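Long-range contacts in peptidase M3B, oligoendopeptidase F (Enterococcus faecium, PDB 2QR4), which probably hydrolyses peptide bonds in short peptides as a zinc-dependent metallopeptidase of family M3: residues D362-T366 / E404-T408; H25-L29 / W90-I95. All blocks are in the same frame, centred on the assembly; numbering follows the deposited sequence.

Interaction 1: D362-T366 / E404-T408; sequences DQLFT and ENILT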
loop_
_atom_site.group_PDB
_atom_site.type_symbol
_atom_site.label_atom_id
_atom_site.label_comp_id
_atom_site.label_asym_id
_atom_site.label_seq_id
_atom_site.Cartn_x
_atom_site.Cartn_y
_atom_site.Cartn_z
ATOM N N ASP A 362 -2.766 -37.909 -19.694
ATOM C CA ASP A 362 -3.066 -36.728 -18.893
ATOM C C ASP A 362 -4.528 -36.286 -19.003
ATOM O O ASP A 362 -5.155 -35.967 -17.995
ATOM C CB ASP A 362 -2.121 -35.576 -19.244
ATOM C CG ASP A 362 -0.979 -35.438 -18.250
ATOM O OD1 ASP A 362 -1.251 -35.499 -17.029
ATOM O OD2 ASP A 362 0.184 -35.264 -18.684
ATOM N N GLN A 363 -5.071 -36.275 -20.220
ATOM C CA GLN A 363 -6.450 -35.817 -20.443
ATOM C C GLN A 363 -7.487 -36.740 -19.785
ATOM O O GLN A 363 -8.592 -36.310 -19.431
ATOM C CB GLN A 363 -6.743 -35.665 -21.940
ATOM C CG GLN A 363 -5.726 -34.826 -22.709
ATOM C CD GLN A 363 -6.135 -34.599 -24.159
ATOM O OE1 GLN A 363 -5.306 -34.642 -25.071
ATOM N NE2 GLN A 363 -7.424 -34.361 -24.376
ATOM N N LEU A 364 -7.118 -38.008 -19.630
ATOM C CA LEU A 364 -7.952 -38.983 -18.936
ATOM C C LEU A 364 -8.180 -38.541 -17.488
ATOM O O LEU A 364 -9.311 -38.585 -16.982
ATOM C CB LEU A 364 -7.297 -40.368 -18.990
ATOM C CG LEU A 364 -8.014 -41.541 -18.322
ATOM C CD1 LEU A 364 -9.429 -41.663 -18.846
ATOM C CD2 LEU A 364 -7.244 -42.835 -18.543
ATOM N N PHE A 365 -7.102 -38.111 -16.832
ATOM C CA PHE A 365 -7.184 -37.549 -15.483
ATOM C C PHE A 365 -8.073 -36.305 -15.408
ATOM O O PHE A 365 -8.817 -36.117 -14.438
ATOM C CB PHE A 365 -5.783 -37.239 -14.952
ATOM C CG PHE A 365 -5.073 -38.445 -14.422
ATOM C CD1 PHE A 365 -4.255 -39.202 -15.243
ATOM C CD2 PHE A 365 -5.253 -38.846 -13.102
ATOM C CE1 PHE A 365 -3.609 -40.321 -14.750
ATOM C CE2 PHE A 365 -4.619 -39.964 -12.610
ATOM C CZ PHE A 365 -3.795 -40.702 -13.435
ATOM N N THR A 366 -7.982 -35.469 -16.441
ATOM C CA THR A 366 -8.787 -34.270 -16.556
ATOM C C THR A 366 -10.255 -34.641 -16.655
ATOM O O THR A 366 -11.099 -34.062 -15.968
ATOM C CB THR A 366 -8.395 -33.480 -17.811
ATOM O OG1 THR A 366 -6.986 -33.231 -17.784
ATOM C CG2 THR A 366 -9.150 -32.154 -17.890
ATOM N N GLU A 404 -9.707 -38.561 -9.175
ATOM C CA GLU A 404 -8.362 -38.777 -9.692
ATOM C C GLU A 404 -7.654 -39.886 -8.911
ATOM O O GLU A 404 -6.993 -40.768 -9.493
ATOM C CB GLU A 404 -7.549 -37.484 -9.614
ATOM C CG GLU A 404 -7.614 -36.605 -10.863
ATOM C CD GLU A 404 -6.548 -35.497 -10.856
ATOM O OE1 GLU A 404 -6.329 -34.879 -9.788
ATOM O OE2 GLU A 404 -5.927 -35.244 -11.917
ATOM N N ASN A 405 -7.803 -39.842 -7.591
ATOM C CA ASN A 405 -7.263 -40.887 -6.722
ATOM C C ASN A 405 -7.769 -42.258 -7.117
ATOM O O ASN A 405 -7.005 -43.224 -7.152
ATOM C CB ASN A 405 -7.581 -40.599 -5.251
ATOM C CG ASN A 405 -6.680 -39.509 -4.669
ATOM O OD1 ASN A 405 -5.595 -39.261 -5.184
ATOM N ND2 ASN A 405 -7.133 -38.856 -3.600
ATOM N N ILE A 406 -9.058 -42.330 -7.437
ATOM C CA ILE A 406 -9.682 -43.589 -7.771
ATOM C C ILE A 406 -9.215 -44.077 -9.139
ATOM O O ILE A 406 -9.024 -45.275 -9.339
ATOM C CB ILE A 406 -11.213 -43.485 -7.679
ATOM C CG1 ILE A 406 -11.631 -43.332 -6.213
ATOM C CG2 ILE A 406 -11.886 -44.714 -8.273
ATOM C CD1 ILE A 406 -13.129 -43.098 -6.030
ATOM N N LEU A 407 -8.990 -43.153 -10.068
ATOM C CA LEU A 407 -8.442 -43.527 -11.382
ATOM C C LEU A 407 -6.977 -43.960 -11.298
ATOM O O LEU A 407 -6.570 -44.917 -11.958
ATOM C CB LEU A 407 -8.574 -42.385 -12.388
ATOM C CG LEU A 407 -7.660 -42.553 -13.605
ATOM C CD1 LEU A 407 -8.234 -43.580 -14.581
ATOM C CD2 LEU A 407 -7.419 -41.226 -14.288
ATOM N N THR A 408 -6.185 -43.255 -10.494
ATOM C CA THR A 408 -4.799 -43.668 -10.267
ATOM C C THR A 408 -4.711 -45.094 -9.734
ATOM O O THR A 408 -3.975 -45.920 -10.266
ATOM C CB THR A 408 -4.093 -42.760 -9.277
ATOM O OG1 THR A 408 -4.034 -41.433 -9.813
ATOM C CG2 THR A 408 -2.683 -43.285 -9.003
#
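F365 reaches from helix 361-379 into the side chains of E404, L407 and T408 on helix 394-414. The short segments run at 138° to one another, closer to antiparallel than parallel, with axes 10.4 Å apart. F365 CB lies 3.6 Å from E404 OE2. From there the ring leads off beside the backbone N, with CG anti to the carbonyl carbon (chi1 -80°), and slides beneath L407. L407 CD2 stands 3.4 Å from the F365 ring centroid, 12° off the ring normal, a CH-pi contact over the middle of one face. L407 holds CG anti to its own backbone N, which carries this methyl across to the ring; the same CD2 meets L364 CG at 4.1 Å. The ring edge has a different lining. E404 CG lies in the ring plane near CD2, its carboxylate steeply inclined to the ring, and farther along F365 CE2 comes within 3.2 Å of T408 OG1. That hydroxyl donates to E404 O at 3.0 Å from above the carbonyl plane, a bond that helps hold it at the ring edge; the same carbonyl also accepts T408 N. Helix 361-379 carries the HExxH signature of M3 peptidases, and E404 also touches H369, the first histidine of that motif; H427 of helix 418-454 meets the F365 ring as well. The chemistry is divided by direction: a methyl packs on the pi face, while oxygen atoms gather near aromatic C-H and CB, where the weakly positive hydrogens probably suit them.

Interaction 2: H25-L29 / W90-I95; sequences HKGTL and WFEPEI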
loop_
_atom_site.group_PDB
_atom_site.type_symbol
_atom_site.label_atom_id
_atom_site.label_comp_id
_atom_site.label_asym_id
_atom_site.label_seq_id
_atom_site.Cartn_x
_atom_site.Cartn_y
_atom_site.Cartn_z
ATOM N N HIS A 25 -34.095 1.436 8.700
ATOM C CA HIS A 25 -34.019 0.172 9.417
ATOM C C HIS A 25 -33.197 0.311 10.685
ATOM O O HIS A 25 -33.482 -0.332 11.691
ATOM C CB HIS A 25 -33.487 -0.935 8.509
ATOM C CG HIS A 25 -34.397 -1.237 7.360
ATOM N ND1 HIS A 25 -35.628 -1.836 7.526
ATOM C CD2 HIS A 25 -34.275 -0.992 6.034
ATOM C CE1 HIS A 25 -36.221 -1.957 6.352
ATOM N NE2 HIS A 25 -35.424 -1.448 5.430
ATOM N N LYS A 26 -32.198 1.182 10.637
ATOM C CA LYS A 26 -31.317 1.394 11.769
ATOM C C LYS A 26 -32.128 1.750 13.008
ATOM O O LYS A 26 -33.053 2.554 12.946
ATOM C CB LYS A 26 -30.292 2.486 11.444
ATOM C CG LYS A 26 -29.348 2.823 12.573
ATOM C CD LYS A 26 -28.215 3.734 12.113
ATOM C CE LYS A 26 -27.367 4.169 13.304
ATOM N NZ LYS A 26 -26.184 4.962 12.895
ATOM N N GLY A 27 -31.794 1.116 14.128
ATOM C CA GLY A 27 -32.448 1.403 15.397
ATOM C C GLY A 27 -33.841 0.828 15.577
ATOM O O GLY A 27 -34.519 1.166 16.547
ATOM N N THR A 28 -34.264 -0.052 14.669
ATOM C CA THR A 28 -35.587 -0.669 14.763
ATOM C C THR A 28 -35.574 -2.115 15.235
ATOM O O THR A 28 -36.626 -2.677 15.555
ATOM C CB THR A 28 -36.322 -0.669 13.412
ATOM O OG1 THR A 28 -35.607 -1.487 12.482
ATOM C CG2 THR A 28 -36.482 0.748 12.866
ATOM N N LEU A 29 -34.395 -2.722 15.276
ATOM C CA LEU A 29 -34.308 -4.159 15.527
ATOM C C LEU A 29 -35.091 -4.628 16.747
ATOM O O LEU A 29 -35.638 -5.728 16.737
ATOM C CB LEU A 29 -32.853 -4.637 15.597
ATOM C CG LEU A 29 -32.041 -4.352 14.331
ATOM C CD1 LEU A 29 -30.721 -5.124 14.303
ATOM C CD2 LEU A 29 -32.865 -4.668 13.110
ATOM N N TRP A 90 -23.935 -0.690 11.064
ATOM C CA TRP A 90 -24.647 -0.618 12.344
ATOM C C TRP A 90 -25.359 -1.941 12.647
ATOM O O TRP A 90 -25.742 -2.218 13.786
ATOM C CB TRP A 90 -25.668 0.512 12.315
ATOM C CG TRP A 90 -26.597 0.371 11.152
ATOM C CD1 TRP A 90 -26.478 0.967 9.929
ATOM C CD2 TRP A 90 -27.773 -0.436 11.095
ATOM N NE1 TRP A 90 -27.507 0.589 9.119
ATOM C CE2 TRP A 90 -28.319 -0.279 9.804
ATOM C CE3 TRP A 90 -28.426 -1.274 12.014
ATOM C CZ2 TRP A 90 -29.479 -0.945 9.392
ATOM C CZ3 TRP A 90 -29.576 -1.928 11.611
ATOM C CH2 TRP A 90 -30.094 -1.760 10.305
ATOM N N PHE A 91 -25.509 -2.757 11.611
ATOM C CA PHE A 91 -26.396 -3.915 11.625
ATOM C C PHE A 91 -26.062 -4.996 12.670
ATOM O O PHE A 91 -26.913 -5.335 13.506
ATOM C CB PHE A 91 -26.484 -4.486 10.205
ATOM C CG PHE A 91 -27.323 -5.713 10.088
ATOM C CD1 PHE A 91 -28.658 -5.693 10.445
ATOM C CD2 PHE A 91 -26.782 -6.883 9.610
ATOM C CE1 PHE A 91 -29.439 -6.830 10.335
ATOM C CE2 PHE A 91 -27.559 -8.020 9.491
ATOM C CZ PHE A 91 -28.887 -7.992 9.854
ATOM N N GLU A 92 -24.847 -5.540 12.636
ATOM C CA GLU A 92 -24.456 -6.591 13.590
ATOM C C GLU A 92 -24.345 -6.115 15.055
ATOM O O GLU A 92 -24.774 -6.811 15.979
ATOM C CB GLU A 92 -23.161 -7.263 13.144
ATOM C CG GLU A 92 -23.238 -7.872 11.747
ATOM C CD GLU A 92 -22.059 -8.798 11.428
ATOM O OE1 GLU A 92 -21.113 -8.903 12.246
ATOM O OE2 GLU A 92 -22.081 -9.429 10.352
ATOM N N PRO A 93 -23.726 -4.949 15.276
ATOM C CA PRO A 93 -23.780 -4.333 16.598
ATOM C C PRO A 93 -25.208 -4.211 17.118
ATOM O O PRO A 93 -25.452 -4.490 18.293
ATOM C CB PRO A 93 -23.169 -2.946 16.363
ATOM C CG PRO A 93 -22.187 -3.200 15.232
ATOM C CD PRO A 93 -22.887 -4.183 14.339
ATOM N N GLU A 94 -26.152 -3.811 16.269
ATOM C CA GLU A 94 -27.531 -3.654 16.752
ATOM C C GLU A 94 -28.226 -4.983 16.996
ATOM O O GLU A 94 -28.999 -5.111 17.934
ATOM C CB GLU A 94 -28.369 -2.770 15.841
ATOM C CG GLU A 94 -28.047 -1.306 15.979
ATOM C CD GLU A 94 -29.179 -0.413 15.510
ATOM O OE1 GLU A 94 -28.910 0.802 15.324
ATOM O OE2 GLU A 94 -30.327 -0.923 15.343
ATOM N N ILE A 95 -27.942 -5.977 16.160
ATOM C CA ILE A 95 -28.440 -7.315 16.425
ATOM C C ILE A 95 -27.972 -7.720 17.808
ATOM O O ILE A 95 -28.749 -8.190 18.631
ATOM C CB ILE A 95 -27.923 -8.337 15.397
ATOM C CG1 ILE A 95 -28.640 -8.152 14.063
ATOM C CG2 ILE A 95 -28.147 -9.757 15.895
ATOM C CD1 ILE A 95 -27.977 -8.884 12.932
#
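The W90 indole lies between K26 on one face and F91 CB, of its own segment, on the opposite face, with L29 CD1 at its edge, 4.3 Å from W90 CZ3. K26 belongs to a type II beta turn from H25 to T28, which joins helix 22-25 to helix 33-63 and packs against the short helix 91-95. K26 CA sits 3.6 Å from the centroid of the six-membered ring of W90, 8° off its normal, a CH-pi contact. The lysine chain is extended, so K26 backbone atoms cover the six-membered ring, and CB, CG and CD the ring junction and five-membered ring. W90 NE1 is bonded to S22 OG. The F91 ring has I95 CD1 above one face, toward its rim. L29 points at the helix and brings CD1 against its backbone, 3.4 Å from I95 N and 3.7 Å from E94 CB; its carbonyl is bound by Y106 OH. The turn itself is closed by T28 N to H25 O at 3.1 Å, and G27 takes the positive phi of its third position. The K26-G27 peptide, oriented as in a type II turn, presents the G27 amide to the extended E94 side chain: G27 N donates to the syn lone pair of E94 OE2 at 2.8 Å, with a bent N-H...O angle of 136°.

Interactions 1 and 2 lie on opposite sides of the chain's centre, their own centres 51 Å apart and nearest atoms about 36 Å apart. They share no helix and follow each other in series. Interaction 1 is a buried helix-to-helix contact in the peptidase M3 region, one of its helices being the one with the HExxH motif, and relies on side-chain packing around one phenylalanine. Interaction 2 joins a turn to a short helix near the N-terminus and is only partly buried: a lysine and a glycine remain exposed. Both place aliphatic carbon over an aromatic face, yet the outlying contact adds a carboxylate-to-backbone hydrogen bond between its segments.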